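Local coordinates for protein carboxyvinyl-carboxyphosphonate phosphorylmutase (Bacillus anthracis, PDB 4IQD) that belongs to the phosphoenolpyruvate phosphomutase family of TIM-barrel proteins and holds pyruvic acid in several pockets, at residues L197-E200 / E201-R204; V106-T109 / A110-V114. All coordinates share one frame; numbering follows the deposited sequence.

Contact 1. Residues L197-E200 / E201-R204; sequences LQSE and EEFR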
ATOM      1  N   LEU A 197       7.399   8.642 -28.174  1.00 19.15           N
ATOM      2  CA  LEU A 197       7.876   9.430 -29.298  1.00 19.11           C
ATOM      3  C   LEU A 197       9.391   9.411 -29.170  1.00 19.08           C
ATOM      4  O   LEU A 197       9.918   9.275 -28.070  1.00 19.78           O
ATOM      5  CB  LEU A 197       7.335  10.852 -29.259  1.00 18.65           C
ATOM      6  CG  LEU A 197       5.829  11.039 -29.410  1.00 16.87           C
ATOM      7  CD1 LEU A 197       5.497  12.513 -29.296  1.00 17.12           C
ATOM      8  CD2 LEU A 197       5.348  10.477 -30.733  1.00 16.91           C
ATOM      9  N   GLN A 198      10.098   9.534 -30.286  1.00 20.93           N
ATOM     10  CA  GLN A 198      11.493   9.106 -30.314  1.00 23.35           C
ATOM     11  C   GLN A 198      12.571  10.189 -30.329  1.00 28.64           C
ATOM     12  O   GLN A 198      13.759   9.869 -30.377  1.00 34.26           O
ATOM     13  CB  GLN A 198      11.706   8.118 -31.464  1.00 21.29           C
ATOM     14  CG  GLN A 198      10.885   6.847 -31.303  1.00 21.46           C
ATOM     15  CD  GLN A 198      10.967   5.935 -32.503  1.00 23.07           C
ATOM     16  OE1 GLN A 198      11.849   6.080 -33.346  1.00 24.82           O
ATOM     17  NE2 GLN A 198      10.046   4.986 -32.587  1.00 25.21           N
ATOM     18  N   SER A 199      12.178  11.458 -30.271  1.00 24.92           N
ATOM     19  CA  SER A 199      13.161  12.536 -30.308  1.00 23.50           C
ATOM     20  C   SER A 199      12.581  13.896 -29.976  1.00 26.62           C
ATOM     21  O   SER A 199      11.366  14.072 -29.909  1.00 27.52           O
ATOM     22  CB  SER A 199      13.810  12.618 -31.689  1.00 22.07           C
ATOM     23  OG  SER A 199      12.863  13.023 -32.660  1.00 22.23           O
ATOM     24  N   GLU A 200      13.475  14.860 -29.787  1.00 28.01           N
ATOM     25  CA  GLU A 200      13.091  16.249 -29.614  1.00 28.35           C
ATOM     26  C   GLU A 200      12.199  16.751 -30.746  1.00 28.15           C
ATOM     27  O   GLU A 200      11.176  17.392 -30.504  1.00 26.40           O
ATOM     28  CB  GLU A 200      14.329  17.147 -29.432  1.00 31.99           C
ATOM     29  CG  GLU A 200      14.040  18.655 -29.458  1.00 33.47           C
ATOM     30  CD  GLU A 200      14.868  19.448 -28.449  1.00 34.31           C
ATOM     31  OE1 GLU A 200      14.818  20.697 -28.486  1.00 36.85           O
ATOM     32  OE2 GLU A 200      15.560  18.829 -27.614  1.00 35.28           O
ATOM     33  N   GLU A 201      12.577  16.436 -31.981  1.00 24.57           N
ATOM     34  CA  GLU A 201      11.821  16.894 -33.141  1.00 26.96           C
ATOM     35  C   GLU A 201      10.450  16.231 -33.226  1.00 23.96           C
ATOM     36  O   GLU A 201       9.502  16.837 -33.710  1.00 24.94           O
ATOM     37  CB  GLU A 201      12.599  16.672 -34.444  1.00 34.23           C
ATOM     38  CG  GLU A 201      12.592  15.242 -34.964  1.00 41.39           C
ATOM     39  CD  GLU A 201      12.434  15.167 -36.475  1.00 47.28           C
ATOM     40  OE1 GLU A 201      12.542  16.218 -37.144  1.00 49.22           O
ATOM     41  OE2 GLU A 201      12.195  14.055 -36.994  1.00 47.84           O
ATOM     42  N   GLU A 202      10.342  14.993 -32.754  1.00 23.43           N
ATOM     43  CA  GLU A 202       9.060  14.303 -32.780  1.00 22.29           C
ATOM     44  C   GLU A 202       8.113  14.888 -31.746  1.00 20.39           C
ATOM     45  O   GLU A 202       6.913  14.997 -31.981  1.00 22.70           O
ATOM     46  CB  GLU A 202       9.232  12.797 -32.575  1.00 21.16           C
ATOM     47  CG  GLU A 202       9.858  12.100 -33.775  1.00 24.68           C
ATOM     48  CD  GLU A 202       9.654  10.596 -33.771  1.00 24.81           C
ATOM     49  OE1 GLU A 202       8.952  10.087 -32.873  1.00 22.79           O
ATOM     50  OE2 GLU A 202      10.196   9.922 -34.672  1.00 23.46           O
ATOM     51  N   PHE A 203       8.666  15.277 -30.602  1.00 19.28           N
ATOM     52  CA  PHE A 203       7.872  15.892 -29.546  1.00 18.94           C
ATOM     53  C   PHE A 203       7.276  17.192 -30.073  1.00 19.22           C
ATOM     54  O   PHE A 203       6.057  17.372 -30.077  1.00 23.23           O
ATOM     55  CB  PHE A 203       8.717  16.177 -28.297  1.00 21.64           C
ATOM     56  CG  PHE A 203       9.300  14.943 -27.647  1.00 25.86           C
ATOM     57  CD1 PHE A 203       8.881  13.679 -27.999  1.00 28.83           C
ATOM     58  CD2 PHE A 203      10.255  15.058 -26.659  1.00 28.75           C
ATOM     59  CE1 PHE A 203       9.428  12.570 -27.388  1.00 28.15           C
ATOM     60  CE2 PHE A 203      10.802  13.958 -26.054  1.00 29.05           C
ATOM     61  CZ  PHE A 203      10.385  12.708 -26.420  1.00 26.06           C
ATOM     62  N   ARG A 204       8.146  18.091 -30.526  1.00 18.92           N
ATOM     63  CA  ARG A 204       7.728  19.390 -31.047  1.00 19.57           C
ATOM     64  C   ARG A 204       6.782  19.264 -32.243  1.00 24.18           C
ATOM     65  O   ARG A 204       5.829  20.032 -32.369  1.00 26.10           O
ATOM     66  CB  ARG A 204       8.954  20.222 -31.431  1.00 20.67           C
ATOM     67  CG  ARG A 204       9.968  20.419 -30.308  1.00 20.90           C
ATOM     68  CD  ARG A 204      11.088  21.362 -30.744  1.00 24.10           C
ATOM     69  NE  ARG A 204      12.027  21.682 -29.670  1.00 20.09           N
ATOM     70  CZ  ARG A 204      11.877  22.692 -28.815  1.00 25.27           C
ATOM     71  NH1 ARG A 204      10.818  23.483 -28.896  1.00 29.27           N
ATOM     72  NH2 ARG A 204      12.784  22.909 -27.872  1.00 25.88           N
TER
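Ser-199 and Glu-202 meet because Ser-199 OG stands between its own backbone N and carbonyl carbon (chi1 67°), turned to the first turn of helix 200-209, while Glu-202 CG lies anti to the carbonyl carbon (chi1 -71°) and its extended chain runs back past the serine. Ser-199, in the loop leading from strand 191-194 of the barrel into this helix, is the N-cap: its OG accepts from Glu-202 N at 3.2 Å. One residue earlier, Gln-198 N donates to Glu-202 OE1 at 2.9 Å, nearly straight (162°) but from well above the carboxylate plane. The chain is thus tied across the helix start in both directions. Ser-199 O accepts from Phe-203 N at 3.0 Å and also sits over one face of the Phe-203 ring, off-centre, near the ring's outer atoms. Leu-197 meets the same ring at its edge, CB lying 3.3 Å from Phe-203 CE1, the two side chains running in opposite senses. On the exposed side, Glu-200 and Arg-204 run alongside each other one turn apart, pointing the same way. In their salt bridge, Arg-204 NH2 and NE both donate to Glu-200 OE1, at 3.1 and 3.2 Å, from the same face of the carboxylate, with the oxygen in the guanidinium plane. Glu-202 OE2 forms a salt bridge with Arg-169, a residue of one pyruvic acid pocket, and Phe-237 packs edge-to-face on Phe-203. The buried carboxylate of Glu-202 is therefore engaged through both oxygens, which should restrain its rotation and probably favours its charged form; it may also help to position Arg-169. Carboxylates in the first turn should suit the helix dipole, and the Arg-204 guanidinium probably offsets part of the negative charge gathered there.

Contact 2. Residues V106-T109 / A110-V114; sequences VART and AVEMV
Helix 103-115, the crossover of the beta-alpha-beta unit between strands 92-95 and 120-124 of the barrel, carries this contact between successive turns. Its outward side bears a salt bridge spaced four residues apart: Arg-108 NH1 lies 2.9 Å from Glu-112 OE2, and NE of the same arginine is 3.0 Å from that oxygen. The arginine CG is directed away from the backbone N (chi1 156°) and the chain bends at chi2 (131°), which swings the guanidinium along the helix to the glutamate. The two flat groups are steeply turned, their planes 73° apart. Glu-112 OE1 is hydrogen-bonded to Ser-74 OG, so the carboxylate also ties this helix to the start of helix 74-88. On the buried side Thr-109 CG2 comes to 4.0 Å from CE of selenomethionine Met-113, the two side chains lying alongside and pointing the same way. Thr-109 OG1 hydrogen-bonds to Asn-105 O and Gly-99 O, and Met-113 packs on Ala-78. Beneath the side chains, Met-113 N donates to Thr-109 O at 3.0 Å, while the bond from Val-111 N to Ala-107 O is weak. With its two oxygens bound to different helices, the Glu-112 carboxylate is restrained in rotation, and the guanidinium beside it probably helps to keep it ionised.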
ATOM      1  N   VAL A 106     -16.798   0.625 -19.871  1.00 25.99           N
ATOM      2  CA  VAL A 106     -16.163   1.935 -19.846  1.00 23.68           C
ATOM      3  C   VAL A 106     -17.102   2.941 -19.205  1.00 23.24           C
ATOM      4  O   VAL A 106     -16.679   3.816 -18.450  1.00 25.22           O
ATOM      5  CB  VAL A 106     -15.805   2.402 -21.267  1.00 29.36           C
ATOM      6  CG1 VAL A 106     -15.440   3.873 -21.277  1.00 32.69           C
ATOM      7  CG2 VAL A 106     -14.670   1.570 -21.820  1.00 27.04           C
ATOM      8  N   ALA A 107     -18.389   2.793 -19.497  1.00 25.18           N
ATOM      9  CA  ALA A 107     -19.413   3.664 -18.939  1.00 27.29           C
ATOM     10  C   ALA A 107     -19.504   3.543 -17.419  1.00 26.03           C
ATOM     11  O   ALA A 107     -19.663   4.543 -16.725  1.00 25.49           O
ATOM     12  CB  ALA A 107     -20.763   3.370 -19.577  1.00 30.02           C
ATOM     13  N   ARG A 108     -19.410   2.317 -16.911  1.00 24.56           N
ATOM     14  CA  ARG A 108     -19.493   2.080 -15.470  1.00 26.87           C
ATOM     15  C   ARG A 108     -18.211   2.506 -14.761  1.00 24.52           C
ATOM     16  O   ARG A 108     -18.250   3.046 -13.655  1.00 23.14           O
ATOM     17  CB  ARG A 108     -19.804   0.609 -15.171  1.00 27.29           C
ATOM     18  CG  ARG A 108     -19.346   0.148 -13.795  1.00 30.57           C
ATOM     19  CD  ARG A 108     -20.435  -0.597 -13.044  1.00 36.52           C
ATOM     20  NE  ARG A 108     -20.042  -0.885 -11.666  1.00 41.38           N
ATOM     21  CZ  ARG A 108     -19.848  -2.106 -11.177  1.00 43.99           C
ATOM     22  NH1 ARG A 108     -19.489  -2.263  -9.910  1.00 48.18           N
ATOM     23  NH2 ARG A 108     -20.018  -3.171 -11.950  1.00 41.99           N
ATOM     24  N   THR A 109     -17.078   2.254 -15.405  1.00 27.07           N
ATOM     25  CA  THR A 109     -15.792   2.685 -14.884  1.00 26.07           C
ATOM     26  C   THR A 109     -15.800   4.195 -14.675  1.00 27.21           C
ATOM     27  O   THR A 109     -15.324   4.691 -13.656  1.00 27.61           O
ATOM     28  CB  THR A 109     -14.648   2.287 -15.834  1.00 24.44           C
ATOM     29  OG1 THR A 109     -14.543   0.860 -15.872  1.00 23.65           O
ATOM     30  CG2 THR A 109     -13.328   2.870 -15.362  1.00 27.59           C
ATOM     31  N   ALA A 110     -16.375   4.913 -15.636  1.00 27.50           N
ATOM     32  CA  ALA A 110     -16.466   6.367 -15.572  1.00 27.25           C
ATOM     33  C   ALA A 110     -17.279   6.834 -14.372  1.00 28.95           C
ATOM     34  O   ALA A 110     -16.914   7.802 -13.710  1.00 33.86           O
ATOM     35  CB  ALA A 110     -17.055   6.923 -16.861  1.00 29.23           C
ATOM     36  N   VAL A 111     -18.382   6.151 -14.094  1.00 29.17           N
ATOM     37  CA  VAL A 111     -19.226   6.519 -12.963  1.00 26.85           C
ATOM     38  C   VAL A 111     -18.501   6.270 -11.653  1.00 23.45           C
ATOM     39  O   VAL A 111     -18.527   7.105 -10.753  1.00 29.16           O
ATOM     40  CB  VAL A 111     -20.534   5.719 -12.945  1.00 31.53           C
ATOM     41  CG1 VAL A 111     -21.417   6.185 -11.802  1.00 36.08           C
ATOM     42  CG2 VAL A 111     -21.257   5.861 -14.264  1.00 32.32           C
ATOM     43  N   GLU A 112     -17.857   5.112 -11.555  1.00 23.22           N
ATOM     44  CA  GLU A 112     -17.140   4.729 -10.345  1.00 25.54           C
ATOM     45  C   GLU A 112     -16.024   5.709 -10.018  1.00 26.64           C
ATOM     46  O   GLU A 112     -15.755   5.986  -8.853  1.00 34.02           O
ATOM     47  CB  GLU A 112     -16.565   3.321 -10.482  1.00 29.42           C
ATOM     48  CG  GLU A 112     -17.605   2.218 -10.522  1.00 34.53           C
ATOM     49  CD  GLU A 112     -16.984   0.855 -10.746  1.00 37.94           C
ATOM     50  OE1 GLU A 112     -15.925   0.790 -11.404  1.00 36.85           O
ATOM     51  OE2 GLU A 112     -17.548  -0.147 -10.258  1.00 41.04           O
HETATM   52  N   MSE A 113     -15.372   6.234 -11.050  1.00 25.97           N
HETATM   53  CA  MSE A 113     -14.298   7.198 -10.846  1.00 23.72           C
HETATM   54  C   MSE A 113     -14.843   8.553 -10.394  1.00 22.93           C
HETATM   55  O   MSE A 113     -14.242   9.226  -9.563  1.00 22.93           O
HETATM   56  CB  MSE A 113     -13.453   7.345 -12.114  1.00 20.21           C
HETATM   57  CG  MSE A 113     -12.758   6.054 -12.544  1.00 23.78           C
HETATM   58 SE   MSE A 113     -11.550   5.307 -11.197  0.70 31.35          SE
HETATM   59  CE  MSE A 113     -11.431   3.485 -11.868  1.00 18.32           C
ATOM     60  N   VAL A 114     -15.988   8.948 -10.939  1.00 24.01           N
ATOM     61  CA  VAL A 114     -16.631  10.188 -10.526  1.00 24.71           C
ATOM     62  C   VAL A 114     -17.089  10.058  -9.083  1.00 30.63           C
ATOM     63  O   VAL A 114     -16.965  10.992  -8.290  1.00 34.72           O
ATOM     64  CB  VAL A 114     -17.826  10.536 -11.434  1.00 24.22           C
ATOM     65  CG1 VAL A 114     -18.692  11.611 -10.800  1.00 23.72           C
ATOM     66  CG2 VAL A 114     -17.335  10.978 -12.807  1.00 24.40           C
TER

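Contact 1 is the more exposed, with four exposed residues and three buried, its centre about 22 Å from the chain centre; contact 2 lies deeper, with four buried and one exposed, its centre about 16 Å away. Contact 1 forms the start of helix 200-209, where a cap and a buried carboxylate satisfy backbone N-H groups; contact 2 lies within helix 103-115, where main-chain bonds run from turn to turn. A glutamate and an arginine four residues apart pair in each, in reversed order. The inner faces differ: an aromatic ring in 197-204, a threonine methyl and selenomethionine in 106-114. Their centres are 33 Å apart and they do not touch.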